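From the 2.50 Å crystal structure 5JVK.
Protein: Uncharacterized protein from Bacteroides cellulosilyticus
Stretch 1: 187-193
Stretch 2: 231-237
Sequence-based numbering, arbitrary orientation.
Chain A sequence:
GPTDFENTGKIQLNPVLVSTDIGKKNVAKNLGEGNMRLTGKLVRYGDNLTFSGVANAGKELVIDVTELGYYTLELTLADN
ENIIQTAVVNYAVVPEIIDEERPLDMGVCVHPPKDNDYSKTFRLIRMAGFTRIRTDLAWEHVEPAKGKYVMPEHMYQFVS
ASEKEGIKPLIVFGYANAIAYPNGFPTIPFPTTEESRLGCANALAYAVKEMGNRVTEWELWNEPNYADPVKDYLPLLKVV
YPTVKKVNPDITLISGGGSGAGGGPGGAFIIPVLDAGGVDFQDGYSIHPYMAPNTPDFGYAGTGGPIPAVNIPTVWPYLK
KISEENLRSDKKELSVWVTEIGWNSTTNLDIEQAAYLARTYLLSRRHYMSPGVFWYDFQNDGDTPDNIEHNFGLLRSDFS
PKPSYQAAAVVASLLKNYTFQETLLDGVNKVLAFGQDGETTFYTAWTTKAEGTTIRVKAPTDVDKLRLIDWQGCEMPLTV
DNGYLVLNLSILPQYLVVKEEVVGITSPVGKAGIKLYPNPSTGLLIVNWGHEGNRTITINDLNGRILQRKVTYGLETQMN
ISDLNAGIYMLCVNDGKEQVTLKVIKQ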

# COMPACT_ATOMS: atom_id res chain seq x y z
N THR A 187 30.18 -15.30 -8.52
CA THR A 187 29.40 -15.28 -9.77
C THR A 187 28.37 -14.13 -9.82
O THR A 187 28.22 -13.49 -10.86
CB THR A 187 28.65 -16.62 -10.00
OG1 THR A 187 27.99 -17.02 -8.79
CG2 THR A 187 29.63 -17.71 -10.41
N ILE A 188 27.69 -13.88 -8.70
CA ILE A 188 26.54 -12.95 -8.65
C ILE A 188 26.52 -12.17 -7.33
O ILE A 188 27.15 -12.60 -6.36
CB ILE A 188 25.20 -13.71 -8.82
CG1 ILE A 188 25.11 -14.91 -7.86
CG2 ILE A 188 25.04 -14.18 -10.27
CD1 ILE A 188 23.78 -15.63 -7.90
N PRO A 189 25.79 -11.03 -7.27
CA PRO A 189 25.66 -10.30 -5.99
C PRO A 189 24.64 -10.98 -5.05
O PRO A 189 23.58 -10.43 -4.76
CB PRO A 189 25.23 -8.90 -6.44
CG PRO A 189 24.48 -9.13 -7.70
CD PRO A 189 25.11 -10.32 -8.37
N PHE A 190 25.01 -12.17 -4.58
CA PHE A 190 24.13 -13.06 -3.82
C PHE A 190 25.00 -14.20 -3.28
O PHE A 190 25.79 -14.77 -4.04
CB PHE A 190 23.02 -13.61 -4.73
CG PHE A 190 21.95 -14.38 -4.01
CD1 PHE A 190 20.83 -13.73 -3.51
CD2 PHE A 190 22.05 -15.76 -3.85
CE1 PHE A 190 19.83 -14.43 -2.85
CE2 PHE A 190 21.06 -16.47 -3.19
CZ PHE A 190 19.95 -15.81 -2.69
N PRO A 191 24.89 -14.53 -1.98
CA PRO A 191 25.84 -15.47 -1.38
C PRO A 191 25.73 -16.90 -1.93
O PRO A 191 24.70 -17.56 -1.74
CB PRO A 191 25.48 -15.44 0.11
CG PRO A 191 24.04 -15.05 0.14
CD PRO A 191 23.89 -14.08 -0.99
N THR A 192 26.79 -17.35 -2.62
CA THR A 192 26.87 -18.70 -3.18
C THR A 192 27.95 -19.61 -2.55
O THR A 192 28.03 -20.78 -2.90
CB THR A 192 27.07 -18.66 -4.71
OG1 THR A 192 28.21 -17.85 -5.03
CG2 THR A 192 25.83 -18.11 -5.40
N THR A 193 28.76 -19.08 -1.62
CA THR A 193 29.75 -19.90 -0.90
C THR A 193 29.16 -20.43 0.40
O THR A 193 28.25 -19.83 0.97
CB THR A 193 31.05 -19.12 -0.58
OG1 THR A 193 30.83 -18.18 0.48
CG2 THR A 193 31.58 -18.40 -1.81
N LYS A 231 19.36 -23.50 -8.07
CA LYS A 231 20.82 -23.60 -7.97
C LYS A 231 21.48 -22.59 -7.04
O LYS A 231 22.52 -22.89 -6.45
CB LYS A 231 21.46 -23.50 -9.36
CG LYS A 231 21.12 -24.66 -10.28
CD LYS A 231 21.73 -24.49 -11.66
CE LYS A 231 21.26 -25.58 -12.61
NZ LYS A 231 21.82 -25.40 -13.98
N ASP A 232 20.91 -21.38 -6.92
CA ASP A 232 21.48 -20.31 -6.09
C ASP A 232 20.68 -20.02 -4.83
O ASP A 232 21.23 -20.03 -3.73
CB ASP A 232 21.63 -19.02 -6.91
CG ASP A 232 22.58 -19.16 -8.09
OD1 ASP A 232 23.52 -19.98 -8.03
OD2 ASP A 232 22.39 -18.44 -9.09
N TYR A 233 19.38 -19.78 -4.98
CA TYR A 233 18.53 -19.35 -3.86
C TYR A 233 18.25 -20.45 -2.84
O TYR A 233 18.40 -20.23 -1.64
CB TYR A 233 17.21 -18.76 -4.37
CG TYR A 233 16.47 -17.96 -3.32
CD1 TYR A 233 16.58 -16.57 -3.26
CD2 TYR A 233 15.66 -18.60 -2.37
CE1 TYR A 233 15.90 -15.84 -2.30
CE2 TYR A 233 14.99 -17.87 -1.40
CZ TYR A 233 15.11 -16.50 -1.37
OH TYR A 233 14.43 -15.78 -0.41
N LEU A 234 17.85 -21.63 -3.31
CA LEU A 234 17.47 -22.73 -2.40
C LEU A 234 18.60 -23.20 -1.47
O LEU A 234 18.34 -23.49 -0.30
CB LEU A 234 16.86 -23.91 -3.19
CG LEU A 234 16.33 -25.12 -2.42
CD1 LEU A 234 15.37 -24.72 -1.30
CD2 LEU A 234 15.64 -26.08 -3.38
N PRO A 235 19.86 -23.28 -1.96
CA PRO A 235 20.99 -23.52 -1.06
C PRO A 235 21.11 -22.52 0.09
O PRO A 235 21.29 -22.93 1.23
CB PRO A 235 22.20 -23.43 -1.99
CG PRO A 235 21.69 -23.95 -3.28
CD PRO A 235 20.24 -23.53 -3.37
N LEU A 236 21.02 -21.23 -0.23
CA LEU A 236 21.04 -20.17 0.79
C LEU A 236 19.87 -20.35 1.76
O LEU A 236 20.05 -20.25 2.98
CB LEU A 236 21.00 -18.78 0.13
CG LEU A 236 21.03 -17.49 0.97
CD1 LEU A 236 19.69 -17.17 1.60
CD2 LEU A 236 22.11 -17.52 2.04
N LEU A 237 18.69 -20.61 1.21
CA LEU A 237 17.47 -20.79 2.00
C LEU A 237 17.53 -22.00 2.95
O LEU A 237 17.01 -21.93 4.07
CB LEU A 237 16.27 -20.92 1.05
CG LEU A 237 14.84 -20.95 1.60
CD1 LEU A 237 14.53 -19.67 2.37
CD2 LEU A 237 13.85 -21.16 0.45

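What holds the middle of this contact together? The answer is the ring of Phe-190, which reaches from an irregular loop onto the flank of a helix and has more of its area covered by the other stretch than any other residue here. Its CA-to-CB bond points toward the helix, and chi1 in the t well, with chi2 at 89°, carries the ring to Tyr-233 and Leu-236. Phe-190 CZ comes within 3.5 Å of Tyr-233 CD1, while Phe-190 CE2 lies 4.0 Å from Leu-236 CB. The two aromatic planes are near parallel, inclined at 27°, but the rings are slid apart, with centroids 5.7 Å from each other, so they barely overlap. The pair meets through neighbouring carbons, a close van der Waals fit between two buried side chains.

How does the apolar patch extend beyond the phenylalanine? Pro-191 follows it directly and lays its own ring against Leu-236, with Pro-191 CG 3.7 Å from Leu-236 CD2. Leu-236 therefore serves both loop residues: its CB lies near the Phe-190 ring, and its CD2 methyl meets the proline. These are hydrophobic contacts, favoured because they remove carbon surface from water, and they make no demand on hydrogen-bond direction.

What does the backbone contribute to the arrangement? The loop has no regular helix or strand, and its one internal backbone hydrogen bond, from Phe-190 N to Ile-188 O at 2.8 Å, is weak. Facing it is part of a longer helix, which has a wider pi-type turn at 231-233 and is kinked where Pro-235, whose ring nitrogen carries no hydrogen to donate, has no bond to the turn before. Regular bonding is seen again from Leu-237 N to Tyr-233 O, 2.9 Å. The two backbones come closest, CA to CA, at Thr-192 and Asp-232, 6.3 Å, and Pro-191 CA stands 7.1 Å from Leu-236 CA. Asp-232 and Leu-236 are four residues apart, about one helical turn, so both can point their CA-to-CB bonds toward the loop, whereas that of Leu-234, between them, points away.

Where does the contact turn polar, and does it bond there? It does so around Asp-232, whose carbonyl oxygen lies at the edge of the Phe-190 ring, near its plane, with Phe-190 CE2 to Asp-232 O at 3.6 Å. An aromatic edge carries slightly positive C-H groups, so an oxygen is well tolerated there. The carboxylate, by contrast, meets methyl groups: Ile-188 CD1 is 3.4 Å from Asp-232 OD2, and Thr-192 CG2 is 4.0 Å from Asp-232 OD1. Neither methyl offers a conventional donor, and OD2 finds its hydrogen bond elsewhere in the structure. No hydrogen bond crosses between the stretches at all. Across this modest interface, 293 Å² summed over both sides, the direct contact rests on van der Waals packing, in which Asp-232 takes a large share although it makes no hydrogen bond across it.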